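Local coordinates for protein CrmK (PDB 5I1V) that is a flavoenzyme oxidase with covalently bound FAD, involved in recycling a shunt product during caerulomycin biosynthesis, at residues G191-V196 and F491-I497. Numbering follows the deposited sequence.
Sequences GGNFGV and FRHAFSI. With FAD (flavin-adenine dinucleotide), chain E.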
ATOM      1  N   GLY A 191       0.541 -23.122   5.705  1.00 20.43           N
ATOM      2  CA  GLY A 191      -0.046 -22.571   6.933  1.00 21.19           C
ATOM      3  C   GLY A 191      -1.187 -23.382   7.500  1.00 21.28           C
ATOM      4  O   GLY A 191      -1.874 -24.171   6.792  1.00 21.14           O
ATOM      5  N   GLY A 192      -1.365 -23.220   8.799  1.00 19.25           N
ATOM      6  CA  GLY A 192      -2.580 -23.683   9.517  1.00 19.96           C
ATOM      7  C   GLY A 192      -2.530 -25.193   9.850  1.00 19.45           C
ATOM      8  O   GLY A 192      -3.590 -25.856   9.992  1.00 18.59           O
ATOM      9  N   ASN A 193      -1.316 -25.738   9.876  1.00 18.13           N
ATOM     10  CA  ASN A 193      -1.130 -27.187   9.947  1.00 19.86           C
ATOM     11  C   ASN A 193      -0.502 -27.723  11.223  1.00 20.78           C
ATOM     12  O   ASN A 193      -0.951 -28.730  11.739  1.00 22.29           O
ATOM     13  CB  ASN A 193      -0.287 -27.694   8.798  1.00 21.43           C
ATOM     14  CG  ASN A 193      -1.070 -27.851   7.507  1.00 19.77           C
ATOM     15  OD1 ASN A 193      -2.077 -28.519   7.443  1.00 21.95           O
ATOM     16  ND2 ASN A 193      -0.588 -27.244   6.477  1.00 20.38           N
ATOM     17  N   PHE A 194       0.604 -27.157  11.628  1.00 22.02           N
ATOM     18  CA  PHE A 194       1.426 -27.758  12.691  1.00 23.10           C
ATOM     19  C   PHE A 194       1.359 -27.058  14.037  1.00 22.43           C
ATOM     20  O   PHE A 194       1.655 -27.677  15.036  1.00 26.29           O
ATOM     21  CB  PHE A 194       2.875 -27.849  12.213  1.00 22.85           C
ATOM     22  CG  PHE A 194       3.020 -28.573  10.877  1.00 24.05           C
ATOM     23  CD1 PHE A 194       3.007 -29.952  10.821  1.00 25.79           C
ATOM     24  CD2 PHE A 194       3.180 -27.868   9.715  1.00 25.51           C
ATOM     25  CE1 PHE A 194       3.107 -30.619   9.621  1.00 26.90           C
ATOM     26  CE2 PHE A 194       3.256 -28.511   8.486  1.00 25.99           C
ATOM     27  CZ  PHE A 194       3.212 -29.888   8.443  1.00 26.78           C
ATOM     28  N   GLY A 195       0.937 -25.809  14.055  1.00 19.42           N
ATOM     29  CA  GLY A 195       0.979 -24.958  15.222  1.00 19.67           C
ATOM     30  C   GLY A 195       0.984 -23.535  14.809  1.00 17.49           C
ATOM     31  O   GLY A 195       0.911 -23.232  13.590  1.00 19.23           O
ATOM     32  N   VAL A 196       1.064 -22.626  15.781  1.00 17.82           N
ATOM     33  CA  VAL A 196       1.044 -21.201  15.495  1.00 16.41           C
ATOM     34  C   VAL A 196       2.475 -20.707  15.341  1.00 18.11           C
ATOM     35  O   VAL A 196       3.266 -20.684  16.307  1.00 16.89           O
ATOM     36  CB  VAL A 196       0.373 -20.411  16.552  1.00 16.71           C
ATOM     37  CG1 VAL A 196       0.349 -18.909  16.190  1.00 16.93           C
ATOM     38  CG2 VAL A 196      -1.015 -20.917  16.760  1.00 17.26           C
ATOM     39  N   PHE A 491      -5.029 -27.967  14.678  1.00 21.68           N
ATOM     40  CA  PHE A 491      -4.928 -27.065  13.559  1.00 22.66           C
ATOM     41  C   PHE A 491      -5.341 -27.751  12.284  1.00 22.95           C
ATOM     42  O   PHE A 491      -4.641 -28.636  11.781  1.00 23.89           O
ATOM     43  CB  PHE A 491      -3.487 -26.556  13.490  1.00 22.45           C
ATOM     44  CG  PHE A 491      -3.046 -25.952  14.788  1.00 23.07           C
ATOM     45  CD1 PHE A 491      -3.449 -24.657  15.118  1.00 23.62           C
ATOM     46  CD2 PHE A 491      -2.297 -26.666  15.697  1.00 23.40           C
ATOM     47  CE1 PHE A 491      -3.084 -24.103  16.331  1.00 24.90           C
ATOM     48  CE2 PHE A 491      -1.903 -26.120  16.890  1.00 23.47           C
ATOM     49  CZ  PHE A 491      -2.321 -24.830  17.231  1.00 24.57           C
ATOM     50  N   ARG A 492      -6.428 -27.285  11.724  1.00 21.48           N
ATOM     51  CA  ARG A 492      -6.950 -27.918  10.559  1.00 23.26           C
ATOM     52  C   ARG A 492      -7.810 -26.963   9.725  1.00 23.18           C
ATOM     53  O   ARG A 492      -8.189 -25.872  10.196  1.00 23.00           O
ATOM     54  CB  ARG A 492      -7.721 -29.149  10.991  1.00 26.27           C
ATOM     55  CG  ARG A 492      -9.003 -28.855  11.776  1.00 27.43           C
ATOM     56  CD  ARG A 492      -9.656 -30.135  12.325  1.00 29.43           C
ATOM     57  NE  ARG A 492     -10.808 -29.808  13.162  1.00 29.01           N
ATOM     58  CZ  ARG A 492     -10.758 -29.478  14.461  1.00 31.28           C
ATOM     59  NH1 ARG A 492      -9.610 -29.455  15.156  1.00 27.48           N
ATOM     60  NH2 ARG A 492     -11.888 -29.200  15.099  1.00 32.15           N
ATOM     61  N   HIS A 493      -8.060 -27.388   8.493  1.00 20.50           N
ATOM     62  CA  HIS A 493      -8.856 -26.686   7.504  1.00 22.32           C
ATOM     63  C   HIS A 493      -9.095 -27.648   6.340  1.00 22.46           C
ATOM     64  O   HIS A 493      -8.645 -28.798   6.407  1.00 21.74           O
ATOM     65  CB  HIS A 493      -8.233 -25.350   7.068  1.00 20.68           C
ATOM     66  CG  HIS A 493      -6.830 -25.432   6.552  1.00 19.31           C
ATOM     67  ND1 HIS A 493      -6.511 -25.937   5.318  1.00 19.81           N
ATOM     68  CD2 HIS A 493      -5.678 -24.940   7.062  1.00 20.22           C
ATOM     69  CE1 HIS A 493      -5.205 -25.814   5.113  1.00 20.10           C
ATOM     70  NE2 HIS A 493      -4.684 -25.186   6.150  1.00 20.29           N
ATOM     71  N   ALA A 494      -9.784 -27.223   5.279  1.00 23.97           N
ATOM     72  CA  ALA A 494     -10.169 -28.194   4.204  1.00 23.87           C
ATOM     73  C   ALA A 494      -8.945 -28.862   3.594  1.00 25.88           C
ATOM     74  O   ALA A 494      -9.005 -30.001   3.156  1.00 25.92           O
ATOM     75  CB  ALA A 494     -10.941 -27.505   3.110  1.00 23.92           C
ATOM     76  N   PHE A 495      -7.836 -28.143   3.505  1.00 23.46           N
ATOM     77  CA  PHE A 495      -6.619 -28.703   2.942  1.00 22.47           C
ATOM     78  C   PHE A 495      -5.512 -28.886   3.961  1.00 20.81           C
ATOM     79  O   PHE A 495      -4.360 -28.867   3.602  1.00 21.33           O
ATOM     80  CB  PHE A 495      -6.116 -27.836   1.803  1.00 24.42           C
ATOM     81  CG  PHE A 495      -6.837 -28.035   0.482  1.00 26.53           C
ATOM     82  CD1 PHE A 495      -7.689 -29.108   0.250  1.00 28.13           C
ATOM     83  CD2 PHE A 495      -6.572 -27.181  -0.575  1.00 27.48           C
ATOM     84  CE1 PHE A 495      -8.278 -29.289  -0.994  1.00 29.07           C
ATOM     85  CE2 PHE A 495      -7.176 -27.367  -1.827  1.00 29.04           C
ATOM     86  CZ  PHE A 495      -8.015 -28.415  -2.025  1.00 27.27           C
ATOM     87  N   SER A 496      -5.843 -29.125   5.213  1.00 20.35           N
ATOM     88  CA  SER A 496      -4.807 -29.365   6.194  1.00 20.47           C
ATOM     89  C   SER A 496      -4.231 -30.764   6.046  1.00 22.03           C
ATOM     90  O   SER A 496      -4.912 -31.662   5.565  1.00 21.89           O
ATOM     91  CB  SER A 496      -5.281 -29.098   7.606  1.00 20.83           C
ATOM     92  OG  SER A 496      -6.333 -29.939   8.026  1.00 20.28           O
ATOM     93  N   ILE A 497      -2.973 -30.911   6.427  1.00 22.09           N
ATOM     94  CA  ILE A 497      -2.315 -32.234   6.385  1.00 24.49           C
ATOM     95  C   ILE A 497      -3.124 -33.168   7.278  1.00 26.47           C
ATOM     96  O   ILE A 497      -3.237 -32.926   8.476  1.00 28.10           O
ATOM     97  CB  ILE A 497      -0.847 -32.194   6.888  1.00 22.09           C
ATOM     98  CG1 ILE A 497       0.014 -31.123   6.168  1.00 23.01           C
ATOM     99  CG2 ILE A 497      -0.204 -33.545   6.805  1.00 21.56           C
ATOM    100  CD1 ILE A 497      -0.008 -31.254   4.701  1.00 25.56           C
TER
HETATM  101  PA  FAD E 600      -3.729 -15.758   6.025  1.00 17.22           P
HETATM  102  O1A FAD E 600      -5.051 -15.708   5.300  1.00 15.45           O
HETATM  103  O2A FAD E 600      -3.652 -14.966   7.297  1.00 14.76           O
HETATM  104  O5B FAD E 600      -3.311 -17.248   6.287  1.00 16.74           O
HETATM  105  C5B FAD E 600      -3.082 -18.184   5.239  1.00 16.98           C
HETATM  106  C4B FAD E 600      -3.122 -19.605   5.820  1.00 16.83           C
HETATM  107  O4B FAD E 600      -1.966 -19.735   6.671  1.00 17.68           O
HETATM  108  C3B FAD E 600      -4.290 -19.973   6.709  1.00 17.71           C
HETATM  109  O3B FAD E 600      -4.454 -21.379   6.669  1.00 20.41           O
HETATM  110  C2B FAD E 600      -3.821 -19.585   8.083  1.00 16.90           C
HETATM  111  O2B FAD E 600      -4.556 -20.084   9.205  1.00 18.02           O
HETATM  112  C1B FAD E 600      -2.334 -19.954   8.012  1.00 16.12           C
HETATM  113  N9A FAD E 600      -1.497 -19.053   8.843  1.00 15.71           N
HETATM  114  C8A FAD E 600      -1.435 -17.686   8.847  1.00 15.31           C
HETATM  115  N7A FAD E 600      -0.611 -17.258   9.858  1.00 15.00           N
HETATM  116  C5A FAD E 600      -0.175 -18.350  10.451  1.00 14.11           C
HETATM  117  C6A FAD E 600       0.734 -18.562  11.550  1.00 15.12           C
HETATM  118  N6A FAD E 600       1.280 -17.491  12.092  1.00 14.87           N
HETATM  119  N1A FAD E 600       0.958 -19.827  11.921  1.00 15.51           N
HETATM  120  C2A FAD E 600       0.346 -20.881  11.339  1.00 16.59           C
HETATM  121  N3A FAD E 600      -0.474 -20.767  10.263  1.00 16.01           N
HETATM  122  C4A FAD E 600      -0.778 -19.507   9.861  1.00 14.81           C
HETATM  123  N1  FAD E 600       2.496 -16.041  -2.769  1.00 25.95           N
HETATM  124  C2  FAD E 600       3.720 -16.109  -3.343  1.00 29.03           C
HETATM  125  O2  FAD E 600       4.461 -17.072  -3.110  1.00 30.05           O
HETATM  126  N3  FAD E 600       4.195 -15.159  -4.177  1.00 29.79           N
HETATM  127  C4  FAD E 600       3.506 -14.088  -4.551  1.00 25.46           C
HETATM  128  O4  FAD E 600       4.009 -13.220  -5.295  1.00 25.44           O
HETATM  129  C4X FAD E 600       2.179 -13.913  -3.980  1.00 25.81           C
HETATM  130  N5  FAD E 600       1.413 -12.839  -4.314  1.00 26.47           N
HETATM  131  C5X FAD E 600       0.241 -12.663  -3.685  1.00 25.88           C
HETATM  132  C6  FAD E 600      -0.485 -11.489  -3.889  1.00 26.68           C
HETATM  133  C7  FAD E 600      -1.716 -11.242  -3.283  1.00 25.67           C
HETATM  134  C7M FAD E 600      -2.449  -9.922  -3.553  1.00 26.17           C
HETATM  135  C8  FAD E 600      -2.238 -12.295  -2.386  1.00 23.51           C
HETATM  136  C8M FAD E 600      -3.568 -12.141  -1.700  1.00 22.91           C
HETATM  137  C9  FAD E 600      -1.536 -13.486  -2.167  1.00 23.02           C
HETATM  138  C9A FAD E 600      -0.306 -13.707  -2.784  1.00 23.36           C
HETATM  139  N10 FAD E 600       0.429 -14.879  -2.569  1.00 21.51           N
HETATM  140  C10 FAD E 600       1.694 -14.993  -3.115  1.00 24.11           C
HETATM  141  C1' FAD E 600      -0.151 -16.042  -1.899  1.00 19.85           C
HETATM  142  C2' FAD E 600       0.185 -16.035  -0.443  1.00 18.81           C
HETATM  143  O2' FAD E 600       1.500 -16.529  -0.282  1.00 21.00           O
HETATM  144  C3' FAD E 600      -0.788 -16.817   0.375  1.00 18.22           C
HETATM  145  O3' FAD E 600      -2.115 -16.257   0.175  1.00 17.92           O
HETATM  146  C4' FAD E 600      -0.389 -16.831   1.866  1.00 18.50           C
HETATM  147  O4' FAD E 600      -0.908 -18.033   2.435  1.00 19.37           O
HETATM  148  C5' FAD E 600      -0.928 -15.607   2.579  1.00 18.50           C
HETATM  149  O5' FAD E 600      -0.453 -15.629   3.925  1.00 17.14           O
HETATM  150  P   FAD E 600      -1.197 -14.653   4.929  1.00 17.24           P
HETATM  151  O1P FAD E 600      -1.279 -13.285   4.358  1.00 18.16           O
HETATM  152  O2P FAD E 600      -0.618 -14.815   6.300  1.00 17.95           O
HETATM  153  O3P FAD E 600      -2.693 -15.276   4.919  1.00 17.24           O
HETATM  154  O   HOH W   1      -5.777 -24.176  10.672  1.00 21.98           O
HETATM  155  O   HOH W   2      -2.007 -27.337   3.933  1.00 21.50           O
HETATM  156  O   HOH W   3      -2.571 -30.316   9.409  1.00 44.87           O
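Phe-491 directs its side chain at the loop 191-196 and gives up the most surface of any residue here, 109 of the 423 Å² buried in all. The CA of Gly-195 sits over one face of its ring, 3.8 Å from the centroid and 20° off the normal, which defines a CH-pi contact; Val-196 CG2 adds an apolar contact at 3.8 Å from Phe-491 CE1. The carbonyls of Phe-491 and Asn-193 both accept hydrogen bonds from Lys-482 of helix 475-485. At Arg-492 the link runs through solvent: water 1 donates to Gly-192 O (2.8 Å) and Arg-492 O (3.0 Å). His-493 then donates from NE2 to Gly-191 O (3.1 Å, 168°). A CB on Gly-192, whose phi is 81°, would lie 2.9 Å from His-493 CD2, so the imidazole leaves no room there for a side chain. Gly-192 N in turn donates to FAD N3A (3.0 Å, 133°). The contact thus joins the loop that runs into strand 196-202 to the C-terminal segment beside the adenosine part of the cofactor, as in berberine bridge enzyme-like oxidoreductases, whose C-terminal segment returns to the PCMH-type FAD-binding domain. A type I beta turn from His-493 to Ser-496 follows, closed by Ser-496 N to His-493 O at 3.1 Å. Within it, Phe-495 O accepts a hydrogen bond from water 2 (2.8 Å), which accepts from Asn-193 ND2 (2.9 Å). Just past the turn, Ile-497 N donates to Asn-193 OD1 (2.7 Å, 161°), while Ile-497 CG1 lies 4.1 Å from Phe-194 CZ, and both side chains also touch helix 475-485.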